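Oxalate--CoA ligase (PDB 5IE2) is a plant acyl-activating enzyme of the ANL superfamily of AMP-binding enzymes, with an AMP-binding domain and a smaller C-terminal domain, and holds ATP in this structure. Local coordinates at residues S171-R176 against V407-E412; G439-V444 against I501-V506. All blocks are in the same frame, centred on the assembly; numbering follows the deposited sequence.

Overall arrangement
Both contacts lie on the same side of the chain's centre, their own centres about 11 Å apart, and both sit where the C-terminal part of the chain meets the ATP pocket. Contact 1 is in the pocket itself: the 171-176 loop wraps the triphosphate and Arg409 of 407-412 grips it from the sugar side. Contact 2 packs the start of helix 503-510 on strand 436-446 behind it, with the Arg503 side chain about 8 Å from ATP. The two touch directly. Gln502 NE2 makes a weak hydrogen bond to Ser171 O, Arg504 NH1 another to Thr174 O, and Arg503 NH1 forms a weak, long ion pair with Glu412 OE1.

Contact 1 of 2, residues S171-R176 against V407-E412; sequences SGTTSR and VGRIKE. With ATP (adenosine-5'-triphosphate), chain C.
Arg409 reaches from the end of its strand to the triphosphate held by the Ser171-Arg176 loop. CG leaves CB anti to the carbonyl carbon, beside the backbone N, and the chain then runs extended to NE. CG passes ATP O2', while CD rests against Thr174 CG2 at 3.8 Å. Farther out the flat guanidinium is sandwiched: the methyl CG2 of Thr173 lies 3.5 Å above its centre on one face, and the ribose O2' of ATP sits over the opposite face. The tip then points two N-H groups, edge-on, at the beta phosphate, NH1 to ATP O2B at 2.8 Å with an angle of 165° at the hydrogen, and NH2 to ATP O1B at 3.1 Å. O1B is gripped a second time by Thr173 OG1, whose 2.6 Å bond is a short one; chi1 of -54° turns this hydroxyl to the phosphate and the methyl to Arg409. The loop backbone holds the gamma phosphate, Gly172 N on O2G and Thr174 N almost straight on O1G at 173°. So many donors, with the arginine charge, probably offset much of the phosphate charge. Beside the sandwich, Glu412 brings OE2 to 3.6 Å from Thr173 CG2, and one water donates to both this oxygen and Thr173 O. Thr174 CG2 also packs on Lys411 CB. The glycine-, serine- and threonine-rich loop is the phosphate-binding loop of ANL-family enzymes. It joins strand 164-169 to strand 179-183, whereas Arg409 ends strand 404-409, which pairs antiparallel with strand 394-398, the strand whose Asp394 also binds ATP.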
loop_
_atom_site.group_PDB
_atom_site.type_symbol
_atom_site.label_atom_id
_atom_site.label_comp_id
_atom_site.label_asym_id
_atom_site.label_seq_id
_atom_site.Cartn_x
_atom_site.Cartn_y
_atom_site.Cartn_z
ATOM N N SER A 171 3.391 -9.175 0.785
ATOM C CA SER A 171 4.774 -8.675 0.882
ATOM C C SER A 171 5.841 -9.685 1.396
ATOM O O SER A 171 7.031 -9.394 1.304
ATOM C CB SER A 171 4.803 -7.425 1.779
ATOM O OG SER A 171 4.131 -6.327 1.163
ATOM N N GLY A 172 5.445 -10.846 1.926
ATOM C CA GLY A 172 6.416 -11.858 2.332
ATOM C C GLY A 172 7.018 -11.644 3.733
ATOM O O GLY A 172 8.064 -12.218 4.116
ATOM N N THR A 173 6.325 -10.837 4.532
ATOM C CA THR A 173 6.809 -10.467 5.846
ATOM C C THR A 173 6.876 -11.644 6.848
ATOM O O THR A 173 7.905 -11.850 7.495
ATOM C CB THR A 173 5.933 -9.334 6.421
ATOM O OG1 THR A 173 5.879 -8.237 5.482
ATOM C CG2 THR A 173 6.493 -8.849 7.787
ATOM N N THR A 174 5.793 -12.394 7.016
ATOM C CA THR A 174 5.806 -13.490 7.997
ATOM C C THR A 174 5.649 -14.852 7.328
ATOM O O THR A 174 5.380 -15.853 7.995
ATOM C CB THR A 174 4.714 -13.341 9.112
ATOM O OG1 THR A 174 3.429 -13.115 8.521
ATOM C CG2 THR A 174 5.043 -12.191 10.045
ATOM N N SER A 175 5.775 -14.870 6.005
ATOM C CA SER A 175 5.574 -16.091 5.230
ATOM C C SER A 175 6.168 -15.931 3.843
ATOM O O SER A 175 6.698 -14.864 3.511
ATOM C CB SER A 175 4.082 -16.444 5.140
ATOM O OG SER A 175 3.698 -17.282 6.220
ATOM N N ARG A 176 6.065 -16.986 3.039
ATOM C CA ARG A 176 6.326 -16.883 1.602
ATOM C C ARG A 176 5.087 -16.222 0.995
ATOM O O ARG A 176 3.957 -16.653 1.321
ATOM C CB ARG A 176 6.569 -18.267 0.977
ATOM C CG ARG A 176 5.959 -19.416 1.798
ATOM C CD ARG A 176 6.563 -20.768 1.459
ATOM N NE ARG A 176 6.239 -21.781 2.467
ATOM C CZ ARG A 176 6.997 -22.043 3.532
ATOM N NH1 ARG A 176 8.114 -21.352 3.741
ATOM N NH2 ARG A 176 6.640 -22.985 4.400
ATOM N N VAL A 407 -1.258 -4.554 18.333
ATOM C CA VAL A 407 -0.186 -5.001 19.215
ATOM C C VAL A 407 0.907 -5.600 18.345
ATOM O O VAL A 407 2.108 -5.429 18.616
ATOM C CB VAL A 407 -0.724 -6.039 20.264
ATOM C CG1 VAL A 407 0.374 -6.559 21.146
ATOM C CG2 VAL A 407 -1.792 -5.396 21.100
ATOM N N GLY A 408 0.495 -6.304 17.296
ATOM C CA GLY A 408 1.494 -6.758 16.336
ATOM C C GLY A 408 1.043 -8.033 15.638
ATOM O O GLY A 408 -0.004 -8.579 15.965
ATOM N N ARG A 409 1.807 -8.481 14.658
ATOM C CA ARG A 409 1.546 -9.767 14.036
ATOM C C ARG A 409 1.757 -10.873 15.029
ATOM O O ARG A 409 2.732 -10.857 15.796
ATOM C CB ARG A 409 2.450 -9.976 12.840
ATOM C CG ARG A 409 2.287 -8.901 11.803
ATOM C CD ARG A 409 3.547 -8.825 10.978
ATOM N NE ARG A 409 3.646 -7.672 10.087
ATOM C CZ ARG A 409 3.293 -7.717 8.810
ATOM N NH1 ARG A 409 2.775 -8.848 8.312
ATOM N NH2 ARG A 409 3.441 -6.631 8.042
ATOM N N ILE A 410 0.826 -11.828 15.034
ATOM C CA ILE A 410 0.961 -13.011 15.882
ATOM C C ILE A 410 2.380 -13.582 15.823
ATOM O O ILE A 410 2.982 -13.897 16.856
ATOM C CB ILE A 410 0.004 -14.094 15.439
ATOM C CG1 ILE A 410 -1.426 -13.664 15.721
ATOM C CG2 ILE A 410 0.348 -15.451 16.096
ATOM C CD1 ILE A 410 -2.476 -14.614 15.139
ATOM N N LYS A 411 2.915 -13.716 14.623
ATOM C CA LYS A 411 4.230 -14.356 14.479
ATOM C C LYS A 411 5.419 -13.481 14.937
ATOM O O LYS A 411 6.535 -13.972 15.076
ATOM C CB LYS A 411 4.436 -14.769 13.022
ATOM C CG LYS A 411 3.451 -15.815 12.489
ATOM C CD LYS A 411 4.196 -17.078 12.027
ATOM C CE LYS A 411 3.370 -17.873 11.018
ATOM N NZ LYS A 411 2.340 -16.996 10.379
ATOM N N GLU A 412 5.171 -12.192 15.181
ATOM C CA GLU A 412 6.236 -11.267 15.557
ATOM C C GLU A 412 6.270 -10.914 17.026
ATOM O O GLU A 412 7.278 -10.355 17.476
ATOM C CB GLU A 412 6.125 -9.969 14.743
ATOM C CG GLU A 412 6.703 -10.155 13.358
ATOM C CD GLU A 412 6.666 -8.905 12.502
ATOM O OE1 GLU A 412 6.220 -7.819 12.982
ATOM O OE2 GLU A 412 7.081 -9.023 11.330
HETATM P PG ATP C . 2.801 -11.318 4.259
HETATM O O1G ATP C . 3.289 -11.770 5.635
HETATM O O2G ATP C . 3.448 -12.048 3.136
HETATM O O3G ATP C . 1.277 -11.362 4.169
HETATM P PB ATP C . 2.490 -8.489 4.743
HETATM O O1B ATP C . 3.481 -7.389 5.054
HETATM O O2B ATP C . 1.585 -9.023 5.794
HETATM O O3B ATP C . 3.243 -9.763 4.034
HETATM P PA ATP C . 0.751 -6.572 3.319
HETATM O O1A ATP C . -0.653 -6.997 2.908
HETATM O O2A ATP C . 1.545 -5.700 2.427
HETATM O O3A ATP C . 1.611 -7.928 3.483
HETATM O "O5'" ATP C . 0.690 -5.993 4.811
HETATM C "C5'" ATP C . -0.496 -6.008 5.643
HETATM C "C4'" ATP C . 0.002 -6.044 7.098
HETATM O "O4'" ATP C . 0.630 -4.786 7.410
HETATM C "C3'" ATP C . -1.121 -6.086 8.089
HETATM O "O3'" ATP C . -1.576 -7.429 8.243
HETATM C "C2'" ATP C . -0.481 -5.547 9.351
HETATM O "O2'" ATP C . 0.375 -6.556 9.912
HETATM C "C1'" ATP C . 0.435 -4.503 8.783
HETATM N N9 ATP C . -0.130 -3.135 8.877
HETATM C C8 ATP C . -0.827 -2.455 7.958
HETATM N N7 ATP C . -1.130 -1.214 8.449
HETATM C C5 ATP C . -0.576 -1.135 9.703
HETATM C C6 ATP C . -0.502 -0.100 10.760
HETATM N N6 ATP C . -1.048 1.142 10.545
HETATM N N1 ATP C . 0.171 -0.430 11.887
HETATM C C2 ATP C . 0.747 -1.641 12.064
HETATM N N3 ATP C . 0.714 -2.640 11.145
HETATM C C4 ATP C . 0.070 -2.402 9.966
HETATM O O HOH W 1 9.007 -10.346 9.945
#

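Contact 2 of 2, residues G439-V444 against I501-V506; sequences GVAFGV and IQRRIV
Arg503 leaves its backbone with CG anti to the carbonyl carbon, continues straight through chi2, and bends at chi3 (104°), which lays the guanidinium side-on against strand 436-446. Val506, three residues on, has CG1 anti to its own N (chi1 174°) and so sends that methyl to the strand, where Val440 CG1 and Phe442 CG both take the crowded position between the backbone N and the carbonyl carbon. The polar centre is a single carbonyl oxygen, Ala441 O, which accepts from two arginine nitrogens. NE comes nearly along the C=O axis at 2.6 Å, a short bond; NH2 lies on a lone pair of the same Ala441 O at 3.0 Å, bent to 134° at its hydrogen. Since this oxygen is almost in the guanidinium plane, the pair fixes the rotation of the group. Asp427 completes the grip, its carboxylate forming a salt bridge with Arg503 NH2 and accepting from Ala441 N. Apolar contacts flank the arginine. Val440 and Val506 meet tip to tip, CG1 to CG1 at 3.8 Å, and Val506 CG1 also lies 3.6 Å from Phe442 CE2, the two side chains crossing at about a right angle. Nearer the backbone, Phe442 CB touches Arg503 CB, while Val440 CG2 reaches Ile501 CG2 on the approach to the helix, with Gln502 at its N-cap position. The arrangement is a helix packed on an edge strand of a three-stranded mixed sheet, as in the small alpha/beta C-terminal domain of ANL-family enzymes, here close behind the ATP pocket.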
loop_
_atom_site.group_PDB
_atom_site.type_symbol
_atom_site.label_atom_id
_atom_site.label_comp_id
_atom_site.label_asym_id
_atom_site.label_seq_id
_atom_site.Cartn_x
_atom_site.Cartn_y
_atom_site.Cartn_z
ATOM N N GLY A 439 14.790 2.950 13.815
ATOM C CA GLY A 439 14.961 1.860 14.792
ATOM C C GLY A 439 13.995 0.705 14.585
ATOM O O GLY A 439 12.862 0.938 14.138
ATOM N N VAL A 440 14.402 -0.525 14.920
ATOM C CA VAL A 440 13.517 -1.672 14.721
ATOM C C VAL A 440 13.798 -2.707 15.803
ATOM O O VAL A 440 14.960 -3.044 16.074
ATOM C CB VAL A 440 13.676 -2.344 13.304
ATOM C CG1 VAL A 440 15.121 -2.781 13.089
ATOM C CG2 VAL A 440 12.732 -3.551 13.146
ATOM N N ALA A 441 12.746 -3.178 16.467
ATOM C CA ALA A 441 12.896 -4.220 17.485
ATOM C C ALA A 441 12.513 -5.563 16.909
ATOM O O ALA A 441 11.703 -5.610 15.987
ATOM C CB ALA A 441 12.028 -3.919 18.738
ATOM N N PHE A 442 13.030 -6.650 17.491
ATOM C CA PHE A 442 12.799 -7.983 16.934
ATOM C C PHE A 442 13.115 -9.070 17.948
ATOM O O PHE A 442 13.915 -8.872 18.877
ATOM C CB PHE A 442 13.625 -8.189 15.638
ATOM C CG PHE A 442 15.120 -7.981 15.804
ATOM C CD1 PHE A 442 15.931 -9.038 16.180
ATOM C CD2 PHE A 442 15.708 -6.753 15.539
ATOM C CE1 PHE A 442 17.308 -8.869 16.323
ATOM C CE2 PHE A 442 17.084 -6.578 15.673
ATOM C CZ PHE A 442 17.880 -7.640 16.079
ATOM N N GLY A 443 12.462 -10.227 17.789
ATOM C CA GLY A 443 12.637 -11.335 18.711
ATOM C C GLY A 443 13.835 -12.187 18.304
ATOM O O GLY A 443 14.193 -12.256 17.139
ATOM N N VAL A 444 14.466 -12.823 19.278
ATOM C CA VAL A 444 15.597 -13.697 19.007
ATOM C C VAL A 444 15.481 -14.907 19.934
ATOM O O VAL A 444 14.828 -14.833 20.973
ATOM C CB VAL A 444 16.971 -12.984 19.213
ATOM C CG1 VAL A 444 17.037 -11.723 18.390
ATOM C CG2 VAL A 444 17.237 -12.676 20.688
ATOM N N ILE A 501 10.307 -2.231 6.838
ATOM C CA ILE A 501 11.491 -2.914 7.330
ATOM C C ILE A 501 10.992 -4.259 7.817
ATOM O O ILE A 501 10.114 -4.276 8.662
ATOM C CB ILE A 501 12.155 -2.112 8.480
ATOM C CG1 ILE A 501 12.448 -0.660 8.047
ATOM C CG2 ILE A 501 13.391 -2.843 9.030
ATOM C CD1 ILE A 501 12.700 0.306 9.248
ATOM N N GLN A 502 11.501 -5.381 7.332
ATOM C CA GLN A 502 10.983 -6.660 7.849
ATOM C C GLN A 502 11.829 -7.222 8.981
ATOM O O GLN A 502 13.035 -7.399 8.817
ATOM C CB GLN A 502 10.790 -7.712 6.751
ATOM C CG GLN A 502 10.200 -7.160 5.456
ATOM C CD GLN A 502 9.686 -8.255 4.530
ATOM O OE1 GLN A 502 10.389 -9.231 4.255
ATOM N NE2 GLN A 502 8.459 -8.096 4.048
ATOM N N ARG A 503 11.195 -7.484 10.128
ATOM C CA ARG A 503 11.946 -7.769 11.342
ATOM C C ARG A 503 12.698 -9.088 11.232
ATOM O O ARG A 503 13.810 -9.186 11.725
ATOM C CB ARG A 503 11.041 -7.861 12.578
ATOM C CG ARG A 503 9.887 -6.918 12.600
ATOM C CD ARG A 503 9.123 -7.035 13.898
ATOM N NE ARG A 503 9.545 -5.856 14.592
ATOM C CZ ARG A 503 8.916 -4.692 14.617
ATOM N NH1 ARG A 503 7.697 -4.535 14.117
ATOM N NH2 ARG A 503 9.512 -3.705 15.261
ATOM N N ARG A 504 12.151 -10.075 10.528
ATOM C CA ARG A 504 12.857 -11.356 10.423
ATOM C C ARG A 504 14.179 -11.223 9.661
ATOM O O ARG A 504 15.197 -11.799 10.042
ATOM C CB ARG A 504 11.970 -12.403 9.739
ATOM C CG ARG A 504 10.907 -12.985 10.652
ATOM C CD ARG A 504 9.945 -13.934 9.912
ATOM N NE ARG A 504 9.238 -14.816 10.857
ATOM C CZ ARG A 504 8.238 -15.640 10.541
ATOM N NH1 ARG A 504 7.821 -15.741 9.290
ATOM N NH2 ARG A 504 7.667 -16.387 11.476
ATOM N N ILE A 505 14.178 -10.383 8.638
ATOM C CA ILE A 505 15.388 -10.152 7.862
ATOM C C ILE A 505 16.443 -9.433 8.696
ATOM O O ILE A 505 17.632 -9.767 8.644
ATOM C CB ILE A 505 15.103 -9.336 6.606
ATOM C CG1 ILE A 505 14.489 -10.232 5.554
ATOM C CG2 ILE A 505 16.378 -8.701 6.063
ATOM C CD1 ILE A 505 13.045 -10.493 5.782
ATOM N N VAL A 506 15.999 -8.434 9.454
ATOM C CA VAL A 506 16.886 -7.696 10.341
ATOM C C VAL A 506 17.509 -8.649 11.347
ATOM O O VAL A 506 18.728 -8.628 11.589
ATOM C CB VAL A 506 16.143 -6.565 11.099
ATOM C CG1 VAL A 506 17.047 -5.912 12.113
ATOM C CG2 VAL A 506 15.582 -5.527 10.131
#